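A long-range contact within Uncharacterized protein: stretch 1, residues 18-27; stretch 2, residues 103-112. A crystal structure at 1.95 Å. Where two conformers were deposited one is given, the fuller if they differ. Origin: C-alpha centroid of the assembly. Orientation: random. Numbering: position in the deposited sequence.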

# COMPACT_ATOMS: atom_id res chain seq x y z
N ILE A 18 -0.66 5.21 -18.70
CA ILE A 18 0.34 4.19 -18.35
C ILE A 18 0.26 3.87 -16.86
O ILE A 18 0.19 2.70 -16.48
CB ILE A 18 1.78 4.64 -18.68
CG1 ILE A 18 1.94 4.82 -20.18
CG2 ILE A 18 2.80 3.62 -18.18
CD1 ILE A 18 3.20 5.55 -20.61
N VAL A 19 0.30 4.91 -16.04
CA VAL A 19 0.20 4.75 -14.60
C VAL A 19 -1.07 3.97 -14.27
O VAL A 19 -1.05 3.04 -13.47
CB VAL A 19 0.22 6.11 -13.86
CG1 VAL A 19 -0.01 5.93 -12.37
CG2 VAL A 19 1.54 6.83 -14.10
N ILE A 20 -2.17 4.33 -14.92
CA ILE A 20 -3.44 3.63 -14.72
C ILE A 20 -3.32 2.15 -15.09
O ILE A 20 -3.88 1.30 -14.40
CB ILE A 20 -4.61 4.30 -15.49
CG1 ILE A 20 -5.00 5.62 -14.82
CG2 ILE A 20 -5.83 3.38 -15.55
CD1 ILE A 20 -6.08 6.41 -15.55
N GLN A 21 -2.59 1.84 -16.15
CA GLN A 21 -2.39 0.45 -16.55
C GLN A 21 -1.58 -0.30 -15.50
O GLN A 21 -1.86 -1.47 -15.20
CB GLN A 21 -1.69 0.36 -17.91
CG GLN A 21 -2.55 0.81 -19.08
N GLN A 22 -0.59 0.37 -14.93
CA GLN A 22 0.22 -0.21 -13.87
C GLN A 22 -0.64 -0.51 -12.65
O GLN A 22 -0.50 -1.56 -12.02
CB GLN A 22 1.35 0.74 -13.47
CG GLN A 22 2.38 1.01 -14.55
CD GLN A 22 3.51 1.87 -14.04
OE1 GLN A 22 3.43 3.10 -14.04
NE2 GLN A 22 4.57 1.23 -13.56
N LEU A 23 -1.51 0.43 -12.31
CA LEU A 23 -2.37 0.31 -11.13
C LEU A 23 -3.40 -0.80 -11.30
O LEU A 23 -3.71 -1.52 -10.35
CB LEU A 23 -3.09 1.63 -10.87
CG LEU A 23 -2.21 2.79 -10.38
CD1 LEU A 23 -2.94 4.11 -10.49
CD2 LEU A 23 -1.76 2.53 -8.95
N GLU A 24 -3.95 -0.92 -12.50
CA GLU A 24 -4.94 -1.94 -12.79
C GLU A 24 -4.33 -3.33 -12.63
O GLU A 24 -4.94 -4.23 -12.05
CB GLU A 24 -5.49 -1.76 -14.20
CG GLU A 24 -6.31 -0.50 -14.39
CD GLU A 24 -7.71 -0.60 -13.80
OE1 GLU A 24 -8.02 -1.63 -13.16
OE2 GLU A 24 -8.49 0.36 -13.97
N LYS A 25 -3.12 -3.49 -13.15
CA LYS A 25 -2.42 -4.76 -13.06
C LYS A 25 -2.08 -5.03 -11.61
O LYS A 25 -2.33 -6.11 -11.09
CB LYS A 25 -1.15 -4.73 -13.92
CG LYS A 25 -0.36 -6.02 -13.89
N PHE A 26 -1.52 -4.02 -10.95
CA PHE A 26 -1.14 -4.12 -9.55
C PHE A 26 -2.32 -4.50 -8.67
O PHE A 26 -2.19 -5.30 -7.75
CB PHE A 26 -0.56 -2.79 -9.08
CG PHE A 26 0.14 -2.86 -7.75
CD1 PHE A 26 1.39 -3.46 -7.66
CD2 PHE A 26 -0.44 -2.35 -6.61
CE1 PHE A 26 2.05 -3.53 -6.44
CE2 PHE A 26 0.22 -2.42 -5.39
CZ PHE A 26 1.46 -3.01 -5.31
N LYS A 27 -3.47 -3.93 -8.97
CA LYS A 27 -4.68 -4.17 -8.20
C LYS A 27 -5.08 -5.66 -8.19
O LYS A 27 -5.62 -6.15 -7.20
CB LYS A 27 -5.81 -3.33 -8.80
CG LYS A 27 -7.15 -3.48 -8.13
CD LYS A 27 -8.22 -2.72 -8.88
CE LYS A 27 -8.51 -3.33 -10.25
NZ LYS A 27 -9.63 -2.65 -10.95
N THR A 103 6.10 -2.80 2.12
CA THR A 103 6.78 -3.05 0.85
C THR A 103 5.80 -2.90 -0.30
O THR A 103 6.13 -2.33 -1.34
CB THR A 103 7.40 -4.46 0.84
OG1 THR A 103 8.44 -4.54 1.82
CG2 THR A 103 7.98 -4.81 -0.53
N THR A 104 4.59 -3.42 -0.12
CA THR A 104 3.55 -3.35 -1.14
C THR A 104 3.18 -1.90 -1.42
O THR A 104 3.02 -1.51 -2.58
CB THR A 104 2.30 -4.16 -0.70
OG1 THR A 104 2.65 -5.54 -0.56
CG2 THR A 104 1.17 -4.03 -1.72
N PHE A 105 3.05 -1.09 -0.37
CA PHE A 105 2.70 0.31 -0.53
C PHE A 105 3.86 1.14 -1.08
O PHE A 105 3.65 2.21 -1.64
CB PHE A 105 2.21 0.90 0.79
CG PHE A 105 0.72 0.85 0.97
CD1 PHE A 105 0.10 -0.34 1.30
CD2 PHE A 105 -0.06 1.98 0.80
CE1 PHE A 105 -1.28 -0.40 1.46
CE2 PHE A 105 -1.43 1.92 0.96
CZ PHE A 105 -2.04 0.73 1.29
N GLU A 106 5.08 0.64 -0.90
CA GLU A 106 6.25 1.31 -1.45
C GLU A 106 6.19 1.25 -2.96
O GLU A 106 6.68 2.15 -3.65
CB GLU A 106 7.54 0.67 -0.93
CG GLU A 106 7.97 1.15 0.44
CD GLU A 106 9.20 0.42 0.97
OE1 GLU A 106 9.57 -0.63 0.40
OE2 GLU A 106 9.81 0.91 1.94
N SER A 107 5.59 0.19 -3.48
CA SER A 107 5.45 0.02 -4.92
C SER A 107 4.58 1.13 -5.50
O SER A 107 4.82 1.60 -6.61
CB SER A 107 4.86 -1.35 -5.25
OG SER A 107 5.70 -2.39 -4.78
N PHE A 108 3.57 1.55 -4.74
CA PHE A 108 2.72 2.68 -5.14
C PHE A 108 3.58 3.92 -5.34
O PHE A 108 3.40 4.64 -6.32
CB PHE A 108 1.66 2.99 -4.08
CG PHE A 108 0.43 2.11 -4.16
CD1 PHE A 108 -0.21 1.87 -5.36
CD2 PHE A 108 -0.09 1.53 -3.01
CE1 PHE A 108 -1.34 1.07 -5.43
CE2 PHE A 108 -1.21 0.73 -3.06
CZ PHE A 108 -1.84 0.50 -4.27
N LEU A 109 4.49 4.17 -4.42
CA LEU A 109 5.36 5.33 -4.51
C LEU A 109 6.09 5.34 -5.84
O LEU A 109 6.15 6.37 -6.52
CB LEU A 109 6.38 5.34 -3.36
CG LEU A 109 5.84 5.48 -1.94
CD1 LEU A 109 6.99 5.48 -0.95
CD2 LEU A 109 5.03 6.74 -1.78
N ASP A 110 6.61 4.18 -6.23
CA ASP A 110 7.33 4.05 -7.48
C ASP A 110 6.40 4.29 -8.66
O ASP A 110 6.75 4.99 -9.61
CB ASP A 110 7.97 2.66 -7.58
CG ASP A 110 9.10 2.46 -6.59
OD1 ASP A 110 9.90 3.40 -6.41
OD2 ASP A 110 9.18 1.37 -5.99
N ILE A 111 5.20 3.72 -8.60
CA ILE A 111 4.22 3.86 -9.68
C ILE A 111 3.82 5.31 -9.93
O ILE A 111 3.90 5.80 -11.05
CB ILE A 111 2.96 2.98 -9.43
CG1 ILE A 111 3.34 1.50 -9.49
CG2 ILE A 111 1.87 3.27 -10.47
CD1 ILE A 111 2.26 0.56 -9.01
N VAL A 112 3.38 6.00 -8.88
CA VAL A 112 2.85 7.36 -9.02
C VAL A 112 3.94 8.43 -8.97
O VAL A 112 3.65 9.63 -9.00
CB VAL A 112 1.80 7.69 -7.93
CG1 VAL A 112 0.69 6.65 -7.93
CG2 VAL A 112 2.45 7.78 -6.55

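Both stretches are helical, and they run nearly antiparallel, with 162° between their N-to-C directions and 10.2 Å between their axes at closest approach. The backbones come nearest at Val-19 and Ile-111, whose CA atoms lie 6.4 Å apart. No hydrogen bond or salt bridge joins the helices, so the contact rests on the fit of side chains.

Two reciprocal knobs provide that fit. Phe-26 points toward the other helix and sits among Thr-104, Ser-107, Phe-108 and Ile-111, residues at i, i+3, i+4 and i+7, which fall on one side of a helix. The tip of its flat ring meets Thr-104: CZ of Phe-26 comes within 3.5 Å of the backbone O of Thr-104 and 3.7 Å of CG2 of the same threonine. Ser-107 offers a small side chain here, and Phe-26 CE1 lies 3.8 Å from Ser-107 CB. Against Phe-108 the ring presents its edge to a face, centroids 5.1 Å apart, an arrangement that sets weakly positive C–H groups against π electrons.

Ile-111 is the answering knob, held among Val-19, Gln-22, Leu-23 and Phe-26. Its branched side chain serves two neighbors at once: CG2 packs 3.8 Å from Val-19 CG1, while CD1 lies over one face of the Phe-26 ring. Leu-23 CD2 fills in beside them, 3.8 Å from Phe-108 CE1, at that ring's edge.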